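Local structure of putative thioesterase (Escherichia coli, 5UGZ) at residues Y92-H97 with C120-S125; C127-R132 with L214-K219; C196-F201 with R223-I228. The protein is a type II thioesterase that releases intermediates from the colibactin NRPS/PKS assembly line, probably by hydrolysing the thioester that tethers them. All coordinates share one frame; numbering follows the deposited sequence.

Contact 1: Y92-H97 with C120-S125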
loop_
_atom_site.group_PDB
_atom_site.type_symbol
_atom_site.label_atom_id
_atom_site.label_comp_id
_atom_site.label_asym_id
_atom_site.label_seq_id
_atom_site.Cartn_x
_atom_site.Cartn_y
_atom_site.Cartn_z
ATOM N N TYR A 92 -1.928 -11.537 -12.008
ATOM C CA TYR A 92 -1.425 -10.324 -11.377
ATOM C C TYR A 92 -1.589 -10.421 -9.865
ATOM O O TYR A 92 -2.400 -11.197 -9.351
ATOM C CB TYR A 92 -2.133 -9.079 -11.937
ATOM C CG TYR A 92 -3.575 -8.933 -11.505
ATOM C CD1 TYR A 92 -3.904 -8.189 -10.384
ATOM C CD2 TYR A 92 -4.601 -9.537 -12.214
ATOM C CE1 TYR A 92 -5.186 -8.054 -9.984
ATOM C CE2 TYR A 92 -5.917 -9.418 -11.804
ATOM C CZ TYR A 92 -6.199 -8.665 -10.685
ATOM O OH TYR A 92 -7.500 -8.502 -10.249
ATOM N N ALA A 93 -0.782 -9.635 -9.161
ATOM C CA ALA A 93 -0.865 -9.466 -7.719
ATOM C C ALA A 93 -0.877 -7.975 -7.424
ATOM O O ALA A 93 -0.625 -7.160 -8.305
ATOM C CB ALA A 93 0.307 -10.133 -6.998
ATOM N N ILE A 94 -1.168 -7.619 -6.174
ATOM C CA ILE A 94 -1.180 -6.230 -5.733
ATOM C C ILE A 94 -0.483 -6.130 -4.386
ATOM O O ILE A 94 -0.815 -6.872 -3.457
ATOM C CB ILE A 94 -2.605 -5.663 -5.630
ATOM C CG1 ILE A 94 -3.404 -6.090 -6.869
ATOM C CG2 ILE A 94 -2.544 -4.130 -5.431
ATOM C CD1 ILE A 94 -4.798 -5.548 -6.947
ATOM N N PHE A 95 0.484 -5.219 -4.290
ATOM C CA PHE A 95 1.179 -4.914 -3.054
ATOM C C PHE A 95 0.931 -3.448 -2.733
ATOM O O PHE A 95 0.998 -2.600 -3.623
ATOM C CB PHE A 95 2.701 -5.190 -3.184
ATOM C CG PHE A 95 3.495 -4.833 -1.958
ATOM C CD1 PHE A 95 3.824 -3.507 -1.682
ATOM C CD2 PHE A 95 3.910 -5.818 -1.073
ATOM C CE1 PHE A 95 4.546 -3.161 -0.543
ATOM C CE2 PHE A 95 4.646 -5.478 0.073
ATOM C CZ PHE A 95 4.959 -4.145 0.333
ATOM N N GLY A 96 0.640 -3.153 -1.473
ATOM C CA GLY A 96 0.535 -1.774 -1.020
ATOM C C GLY A 96 1.023 -1.683 0.403
ATOM O O GLY A 96 0.866 -2.624 1.180
ATOM N N HIS A 97 1.648 -0.555 0.744
ATOM C CA HIS A 97 2.123 -0.291 2.101
ATOM C C HIS A 97 1.274 0.812 2.719
ATOM O O HIS A 97 1.056 1.861 2.100
ATOM C CB HIS A 97 3.607 0.107 2.132
ATOM C CG HIS A 97 4.188 0.184 3.520
ATOM N ND1 HIS A 97 4.665 -0.920 4.196
ATOM C CD2 HIS A 97 4.350 1.230 4.363
ATOM C CE1 HIS A 97 5.104 -0.554 5.387
ATOM N NE2 HIS A 97 4.922 0.746 5.513
ATOM N N CYS A 120 -3.752 -13.251 -8.281
ATOM C CA CYS A 120 -3.046 -14.418 -7.735
ATOM C C CYS A 120 -2.979 -14.372 -6.217
ATOM O O CYS A 120 -3.207 -15.384 -5.532
ATOM C CB CYS A 120 -1.597 -14.465 -8.239
ATOM S SG CYS A 120 -1.310 -14.721 -9.930
ATOM N N ALA A 121 -2.560 -13.223 -5.690
ATOM C CA ALA A 121 -2.245 -12.993 -4.290
ATOM C C ALA A 121 -2.253 -11.497 -4.058
ATOM O O ALA A 121 -2.142 -10.703 -4.995
ATOM C CB ALA A 121 -0.881 -13.562 -3.902
ATOM N N LEU A 122 -2.379 -11.132 -2.789
ATOM C CA LEU A 122 -2.445 -9.752 -2.342
ATOM C C LEU A 122 -1.532 -9.615 -1.147
ATOM O O LEU A 122 -1.503 -10.498 -0.289
ATOM C CB LEU A 122 -3.877 -9.328 -1.942
ATOM C CG LEU A 122 -4.929 -9.221 -3.054
ATOM C CD1 LEU A 122 -6.305 -9.176 -2.434
ATOM C CD2 LEU A 122 -4.711 -7.997 -3.924
ATOM N N PHE A 123 -0.801 -8.501 -1.093
ATOM C CA PHE A 123 0.152 -8.205 -0.029
ATOM C C PHE A 123 -0.254 -6.889 0.608
ATOM O O PHE A 123 -0.340 -5.870 -0.080
ATOM C CB PHE A 123 1.585 -8.121 -0.574
ATOM C CG PHE A 123 2.009 -9.328 -1.356
ATOM C CD1 PHE A 123 2.621 -10.399 -0.723
ATOM C CD2 PHE A 123 1.778 -9.404 -2.724
ATOM C CE1 PHE A 123 3.015 -11.519 -1.437
ATOM C CE2 PHE A 123 2.156 -10.525 -3.445
ATOM C CZ PHE A 123 2.776 -11.589 -2.794
ATOM N N PHE A 124 -0.527 -6.908 1.906
ATOM C CA PHE A 124 -0.852 -5.698 2.652
ATOM C C PHE A 124 0.253 -5.503 3.671
ATOM O O PHE A 124 0.342 -6.246 4.655
ATOM C CB PHE A 124 -2.224 -5.778 3.318
ATOM C CG PHE A 124 -3.347 -6.075 2.359
ATOM C CD1 PHE A 124 -3.734 -5.136 1.413
ATOM C CD2 PHE A 124 -4.005 -7.295 2.384
ATOM C CE1 PHE A 124 -4.758 -5.408 0.520
ATOM C CE2 PHE A 124 -5.025 -7.560 1.488
ATOM C CZ PHE A 124 -5.398 -6.613 0.558
ATOM N N SER A 125 1.092 -4.509 3.422
ATOM C CA SER A 125 2.260 -4.233 4.232
ATOM C C SER A 125 1.992 -3.028 5.134
ATOM O O SER A 125 1.415 -2.024 4.698
ATOM C CB SER A 125 3.459 -3.996 3.313
ATOM O OG SER A 125 4.660 -3.876 4.025
#

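Contact 2: C127-R132 with L214-K219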
loop_
_atom_site.group_PDB
_atom_site.type_symbol
_atom_site.label_atom_id
_atom_site.label_comp_id
_atom_site.label_asym_id
_atom_site.label_seq_id
_atom_site.Cartn_x
_atom_site.Cartn_y
_atom_site.Cartn_z
ATOM N N CYS A 127 -0.160 -2.358 7.360
ATOM C CA CYS A 127 -1.535 -1.966 7.076
ATOM C C CYS A 127 -2.455 -2.685 8.047
ATOM O O CYS A 127 -2.551 -3.910 8.007
ATOM C CB CYS A 127 -1.900 -2.307 5.630
ATOM S SG CYS A 127 -3.427 -1.556 5.089
ATOM N N ARG A 128 -3.131 -1.925 8.907
ATOM C CA ARG A 128 -4.143 -2.481 9.793
ATOM C C ARG A 128 -5.358 -2.925 8.976
ATOM O O ARG A 128 -5.548 -2.482 7.839
ATOM C CB ARG A 128 -4.531 -1.452 10.857
ATOM C CG ARG A 128 -3.346 -1.080 11.783
ATOM C CD ARG A 128 -3.630 0.077 12.761
ATOM N NE ARG A 128 -4.797 -0.143 13.623
ATOM C CZ ARG A 128 -5.062 0.553 14.732
ATOM N NH1 ARG A 128 -4.237 1.514 15.146
ATOM N NH2 ARG A 128 -6.157 0.281 15.431
ATOM N N PRO A 129 -6.184 -3.815 9.521
ATOM C CA PRO A 129 -7.273 -4.378 8.724
ATOM C C PRO A 129 -8.225 -3.294 8.272
ATOM O O PRO A 129 -8.445 -2.293 8.981
ATOM C CB PRO A 129 -7.947 -5.365 9.689
ATOM C CG PRO A 129 -6.913 -5.661 10.715
ATOM C CD PRO A 129 -6.148 -4.383 10.879
ATOM N N PRO A 130 -8.834 -3.449 7.092
ATOM C CA PRO A 130 -9.651 -2.355 6.557
ATOM C C PRO A 130 -10.853 -2.015 7.424
ATOM O O PRO A 130 -11.273 -0.848 7.438
ATOM C CB PRO A 130 -10.064 -2.868 5.170
ATOM C CG PRO A 130 -9.853 -4.335 5.210
ATOM C CD PRO A 130 -8.754 -4.593 6.169
ATOM N N ASP A 131 -11.418 -2.986 8.151
ATOM C CA ASP A 131 -12.525 -2.679 9.054
ATOM C C ASP A 131 -12.066 -2.046 10.369
ATOM O O ASP A 131 -12.901 -1.506 11.105
ATOM C CB ASP A 131 -13.396 -3.929 9.320
ATOM C CG ASP A 131 -12.601 -5.162 9.782
ATOM O OD1 ASP A 131 -11.449 -5.345 9.369
ATOM O OD2 ASP A 131 -13.154 -5.972 10.548
ATOM N N ARG A 132 -10.764 -2.052 10.655
ATOM C CA ARG A 132 -10.217 -1.373 11.817
ATOM C C ARG A 132 -9.252 -0.264 11.439
ATOM O O ARG A 132 -8.743 0.427 12.326
ATOM C CB ARG A 132 -9.531 -2.386 12.727
ATOM C CG ARG A 132 -10.508 -3.400 13.269
ATOM C CD ARG A 132 -10.243 -4.819 12.797
ATOM N NE ARG A 132 -11.250 -5.719 13.350
ATOM C CZ ARG A 132 -11.260 -6.130 14.614
ATOM N NH1 ARG A 132 -12.220 -6.945 15.051
ATOM N NH2 ARG A 132 -10.305 -5.726 15.446
ATOM N N LEU A 214 -4.255 -7.696 13.396
ATOM C CA LEU A 214 -4.156 -8.218 12.040
ATOM C C LEU A 214 -4.935 -9.506 11.848
ATOM O O LEU A 214 -5.103 -9.947 10.707
ATOM C CB LEU A 214 -2.684 -8.420 11.670
ATOM C CG LEU A 214 -1.913 -7.100 11.611
ATOM C CD1 LEU A 214 -0.453 -7.376 11.613
ATOM C CD2 LEU A 214 -2.308 -6.286 10.387
ATOM N N LEU A 215 -5.428 -10.106 12.927
ATOM C CA LEU A 215 -6.293 -11.269 12.800
ATOM C C LEU A 215 -7.615 -10.923 12.121
ATOM O O LEU A 215 -8.269 -11.811 11.560
ATOM C CB LEU A 215 -6.520 -11.872 14.189
ATOM C CG LEU A 215 -5.216 -12.148 14.948
ATOM C CD1 LEU A 215 -5.475 -12.456 16.424
ATOM C CD2 LEU A 215 -4.442 -13.279 14.274
ATOM N N ALA A 216 -8.016 -9.649 12.151
ATOM C CA ALA A 216 -9.210 -9.187 11.459
ATOM C C ALA A 216 -9.061 -9.205 9.952
ATOM O O ALA A 216 -10.011 -8.852 9.253
ATOM C CB ALA A 216 -9.564 -7.775 11.910
ATOM N N TRP A 217 -7.891 -9.569 9.439
ATOM C CA TRP A 217 -7.662 -9.627 8.005
ATOM C C TRP A 217 -8.180 -10.910 7.373
ATOM O O TRP A 217 -8.405 -10.933 6.160
ATOM C CB TRP A 217 -6.161 -9.503 7.719
ATOM C CG TRP A 217 -5.654 -8.119 7.398
ATOM C CD1 TRP A 217 -4.802 -7.365 8.147
ATOM C CD2 TRP A 217 -5.924 -7.364 6.214
ATOM N NE1 TRP A 217 -4.531 -6.177 7.510
ATOM C CE2 TRP A 217 -5.206 -6.152 6.317
ATOM C CE3 TRP A 217 -6.702 -7.594 5.071
ATOM C CZ2 TRP A 217 -5.254 -5.160 5.322
ATOM C CZ3 TRP A 217 -6.751 -6.601 4.080
ATOM C CH2 TRP A 217 -6.033 -5.403 4.220
ATOM N N GLU A 218 -8.389 -11.969 8.162
ATOM C CA GLU A 218 -8.582 -13.306 7.613
ATOM C C GLU A 218 -9.963 -13.513 7.002
ATOM O O GLU A 218 -10.109 -14.327 6.081
ATOM C CB GLU A 218 -8.304 -14.341 8.708
ATOM C CG GLU A 218 -6.824 -14.377 9.105
ATOM C CD GLU A 218 -6.546 -15.155 10.375
ATOM O OE1 GLU A 218 -7.450 -15.875 10.862
ATOM O OE2 GLU A 218 -5.413 -15.036 10.893
ATOM N N LYS A 219 -10.986 -12.797 7.469
ATOM C CA LYS A 219 -12.316 -12.984 6.892
ATOM C C LYS A 219 -12.450 -12.437 5.471
ATOM O O LYS A 219 -13.474 -12.693 4.826
ATOM C CB LYS A 219 -13.372 -12.325 7.776
ATOM C CG LYS A 219 -13.070 -10.878 8.090
ATOM C CD LYS A 219 -14.273 -10.181 8.671
ATOM C CE LYS A 219 -13.953 -8.746 9.031
ATOM N NZ LYS A 219 -12.945 -8.670 10.125
#

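Contact 3: C196-F201 with R223-I228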
loop_
_atom_site.group_PDB
_atom_site.type_symbol
_atom_site.label_atom_id
_atom_site.label_comp_id
_atom_site.label_asym_id
_atom_site.label_seq_id
_atom_site.Cartn_x
_atom_site.Cartn_y
_atom_site.Cartn_z
ATOM N N CYS A 196 -8.087 -15.446 -2.975
ATOM C CA CYS A 196 -6.654 -15.587 -3.158
ATOM C C CYS A 196 -5.975 -15.466 -1.804
ATOM O O CYS A 196 -6.582 -14.997 -0.837
ATOM C CB CYS A 196 -6.112 -14.529 -4.122
ATOM S SG CYS A 196 -6.343 -12.847 -3.551
ATOM N N PRO A 197 -4.724 -15.907 -1.694
ATOM C CA PRO A 197 -4.011 -15.765 -0.422
ATOM C C PRO A 197 -3.681 -14.306 -0.131
ATOM O O PRO A 197 -3.419 -13.510 -1.033
ATOM C CB PRO A 197 -2.739 -16.596 -0.628
ATOM C CG PRO A 197 -2.947 -17.349 -1.898
ATOM C CD PRO A 197 -3.914 -16.588 -2.712
ATOM N N ILE A 198 -3.728 -13.955 1.151
ATOM C CA ILE A 198 -3.326 -12.643 1.640
ATOM C C ILE A 198 -2.037 -12.812 2.432
ATOM O O ILE A 198 -1.951 -13.678 3.308
ATOM C CB ILE A 198 -4.417 -12.005 2.522
ATOM C CG1 ILE A 198 -5.655 -11.622 1.704
ATOM C CG2 ILE A 198 -3.858 -10.826 3.286
ATOM C CD1 ILE A 198 -6.668 -10.789 2.489
ATOM N N VAL A 199 -1.041 -11.987 2.139
ATOM C CA VAL A 199 0.192 -11.953 2.917
ATOM C C VAL A 199 0.286 -10.594 3.590
ATOM O O VAL A 199 0.091 -9.563 2.940
ATOM C CB VAL A 199 1.434 -12.225 2.046
ATOM C CG1 VAL A 199 2.706 -12.229 2.896
ATOM C CG2 VAL A 199 1.268 -13.535 1.292
ATOM N N LEU A 200 0.573 -10.598 4.889
ATOM C CA LEU A 200 0.666 -9.391 5.692
ATOM C C LEU A 200 2.108 -9.203 6.147
ATOM O O LEU A 200 2.747 -10.156 6.605
ATOM C CB LEU A 200 -0.268 -9.467 6.902
ATOM C CG LEU A 200 -1.744 -9.778 6.633
ATOM C CD1 LEU A 200 -2.480 -9.941 7.960
ATOM C CD2 LEU A 200 -2.402 -8.691 5.782
ATOM N N PHE A 201 2.615 -7.980 5.999
ATOM C CA PHE A 201 3.965 -7.608 6.410
ATOM C C PHE A 201 3.888 -6.580 7.531
ATOM O O PHE A 201 3.126 -5.615 7.451
ATOM C CB PHE A 201 4.787 -7.029 5.251
ATOM C CG PHE A 201 5.112 -8.022 4.172
ATOM C CD1 PHE A 201 6.115 -8.942 4.347
ATOM C CD2 PHE A 201 4.433 -8.011 2.978
ATOM C CE1 PHE A 201 6.418 -9.861 3.361
ATOM C CE2 PHE A 201 4.740 -8.919 1.984
ATOM C CZ PHE A 201 5.729 -9.845 2.182
ATOM N N ARG A 223 -8.973 -18.020 1.335
ATOM C CA ARG A 223 -7.729 -18.760 1.376
ATOM C C ARG A 223 -6.929 -18.379 2.613
ATOM O O ARG A 223 -7.378 -17.642 3.496
ATOM C CB ARG A 223 -6.942 -18.566 0.081
ATOM C CG ARG A 223 -7.715 -19.151 -1.072
ATOM C CD ARG A 223 -6.888 -19.561 -2.271
ATOM N NE ARG A 223 -5.644 -20.252 -1.952
ATOM C CZ ARG A 223 -4.791 -20.671 -2.880
ATOM N NH1 ARG A 223 -5.070 -20.482 -4.161
ATOM N NH2 ARG A 223 -3.664 -21.274 -2.542
ATOM N N LYS A 224 -5.746 -18.967 2.704
ATOM C CA LYS A 224 -4.874 -18.755 3.842
ATOM C C LYS A 224 -4.409 -17.299 3.886
ATOM O O LYS A 224 -3.995 -16.730 2.872
ATOM C CB LYS A 224 -3.690 -19.719 3.735
ATOM C CG LYS A 224 -2.595 -19.549 4.749
ATOM C CD LYS A 224 -1.511 -20.577 4.494
ATOM C CE LYS A 224 -0.501 -20.676 5.639
ATOM N NZ LYS A 224 0.584 -19.630 5.574
ATOM N N THR A 225 -4.516 -16.683 5.055
ATOM C CA THR A 225 -3.758 -15.483 5.369
ATOM C C THR A 225 -2.431 -15.884 6.006
ATOM O O THR A 225 -2.352 -16.888 6.721
ATOM C CB THR A 225 -4.554 -14.589 6.316
ATOM O OG1 THR A 225 -5.728 -14.113 5.644
ATOM C CG2 THR A 225 -3.708 -13.424 6.807
ATOM N N ARG A 226 -1.385 -15.110 5.738
ATOM C CA ARG A 226 -0.068 -15.400 6.296
ATOM C C ARG A 226 0.594 -14.111 6.758
ATOM O O ARG A 226 0.595 -13.111 6.033
ATOM C CB ARG A 226 0.836 -16.093 5.276
ATOM C CG ARG A 226 2.253 -16.177 5.751
ATOM C CD ARG A 226 3.175 -16.605 4.650
ATOM N NE ARG A 226 4.414 -17.133 5.204
ATOM C CZ ARG A 226 5.551 -17.231 4.527
ATOM N NH1 ARG A 226 5.609 -16.822 3.267
ATOM N NH2 ARG A 226 6.636 -17.723 5.116
ATOM N N THR A 227 1.163 -14.130 7.959
ATOM C CA THR A 227 1.753 -12.932 8.538
ATOM C C THR A 227 3.249 -13.113 8.746
ATOM O O THR A 227 3.700 -14.148 9.245
ATOM C CB THR A 227 1.080 -12.566 9.855
ATOM O OG1 THR A 227 -0.332 -12.447 9.649
ATOM C CG2 THR A 227 1.607 -11.237 10.322
ATOM N N ILE A 228 4.008 -12.094 8.368
ATOM C CA ILE A 228 5.460 -12.110 8.419
ATOM C C ILE A 228 5.900 -10.881 9.196
ATOM O O ILE A 228 5.658 -9.751 8.760
ATOM C CB ILE A 228 6.057 -12.117 7.004
ATOM C CG1 ILE A 228 5.701 -13.428 6.307
ATOM C CG2 ILE A 228 7.547 -11.871 7.036
ATOM C CD1 ILE A 228 5.894 -13.403 4.814
HETATM O O HOH W 1 -1.005 -16.209 2.724
#

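Contact 1: Y92-H97 with C120-S125
I94 and G96 meet F123 and S125 backbone to backbone, joining two neighbouring parallel strands of the alpha/beta-hydrolase sheet; helix 99-113 makes the return between them, a beta-alpha-beta crossover. The parallel ladder shows how a central strand shares out its polar groups. I94 O accepts from F123 N at 2.9 Å in a nearly straight bond (165°), F123 O takes G96 N at 3.2 Å, and G96 O takes S125 N at 2.9 Å. At the start the ladder is less regular: C120 N reaches Y92 O at 2.7 Å, whereas I94 N to A121 O is weak at 3.4 Å. The alternate residues look outward, A93 and F95 bonding to strand 24-29 and L122 to P197, so the buried main chain has acceptors and donors on both flanks. The phenol of Y92 is settled separately, its OH being bonded to D117 O.

Side chains alternate likewise. On the face toward helix 99-113, I94 and L122 run side by side, with I94 CB 3.6 Å from L122 CD2. On the other face F95 has CG anti to its backbone N (chi1 177°), which sends the side chain across that of F123 at about a right angle and brings F95 CD2 within 3.3 Å of F123 CB; W42 meets the F95 ring edge-to-face. H97, inside a GxSxG pattern consistent with a nucleophile elbow, packs against the H235 ring. H97 ND1 and S125 OG share a hydrogen bond of 3.0 Å, with the hydroxyl oxygen lying at the edge of the imidazole, in its plane.

Contact 2: C127-R132 with L214-K219
A pair of CH-pi contacts from a Pro-Pro step onto a tryptophan forms the middle of this contact, where P129 and P130 lie over one and the same face of the W217 indole. P130 CD sits 3.4 Å from the centroid of the W217 six-membered ring, while P129 CA stands over the five-membered ring. The indole is also held at its edge: W217 NE1 donates to C127 O at 3.1 Å (163°), a bond lying close to the ring plane, and C127 SG approaches the same rim at W217 CZ2. Together these contacts probably hold the rotation of the indole. F105 of helix 99-113 also packs on W217, and beside the indole A216 CB rests on the P129 ring.

A charged network closes the outer side. K219 NZ meets D131 OD2 at 2.7 Å from above the carboxylate plane and also donates to A216 O, on a lone pair, at 3.1 Å; R132 NE adds a weak, long bond to D131 OD2. D131 OD1, by contrast, is buried without a partner. The contact thus joins two loops that follow strands 121-125 and 198-203, on the C-terminal side of an alpha/beta-hydrolase sheet.

Contact 3: C196-F201 with R223-I228
I198 O is gripped twice, by R226 N at 2.9 Å and by a water that donates to it at 2.8 Å. The same water donates a second bond, to K224 O at 3.0 Å, and so bridges the carbonyls of I198, in one strand, and K224, just before the next. K224 O in turn accepts from I198 N, at 3.3 Å. Further along, L200 uses both of its main-chain groups: L200 N gives a straight bond (166°) of 2.8 Å to R226 O, and L200 O receives I228 N at 2.9 Å.

These bonds make a parallel ladder at the margin of the six-stranded alpha/beta-hydrolase sheet, where strand 225-230 is the outermost within the chain; the short strand segments cross at -19°.

The two faces are packed differently. V199, F201 and I228 share the one lined by helix 242-259. I228 has CG1 anti to its carbonyl carbon (chi1 -66°), which brings I228 CD1 to 3.9 Å from F201 CE1, the two side chains lying side by side with the methyl meeting the ring obliquely, and equally near V199 CG1. That methyl also lies over one face of the R226 guanidinium, toward its rim; R226 NH1 is bonded to the side chain of Q251. On the other face L200 CD1 sits across T225 CG2 and T227 OG1, while T225 OG1 is buried with no partner.

Before the strands begin, R223 runs alongside P197. Its side chain bends at chi3 and lays the flat guanidinium against the proline, with P197 CG over its centre; R223 NH1 binds G260 O at the C-terminus of the protein.

How the contacts relate
Contacts 1 and 3 are consecutive parts of one sheet, their centres about 9 Å apart, and are sewn together by probable hydrogen bonds: L122 O to V199 N and F124 N to V199 O, each 2.9 Å. Contact 2, whose centre lies about 14 Å from that of contact 1 and 11 Å from that of contact 3, is formed by loops packed on one face of the same strands. W217 ties it to both, with W217 CZ3 3.3 Å from F124 CE2 and W217 CD1 3.5 Å from L200 CD1. Toward the probable nucleophile elbow the contacts differ: 92-97 supplies G96 of the GxSxG pattern, whereas in contact 2 the C127 side chain is near that pattern without touching it.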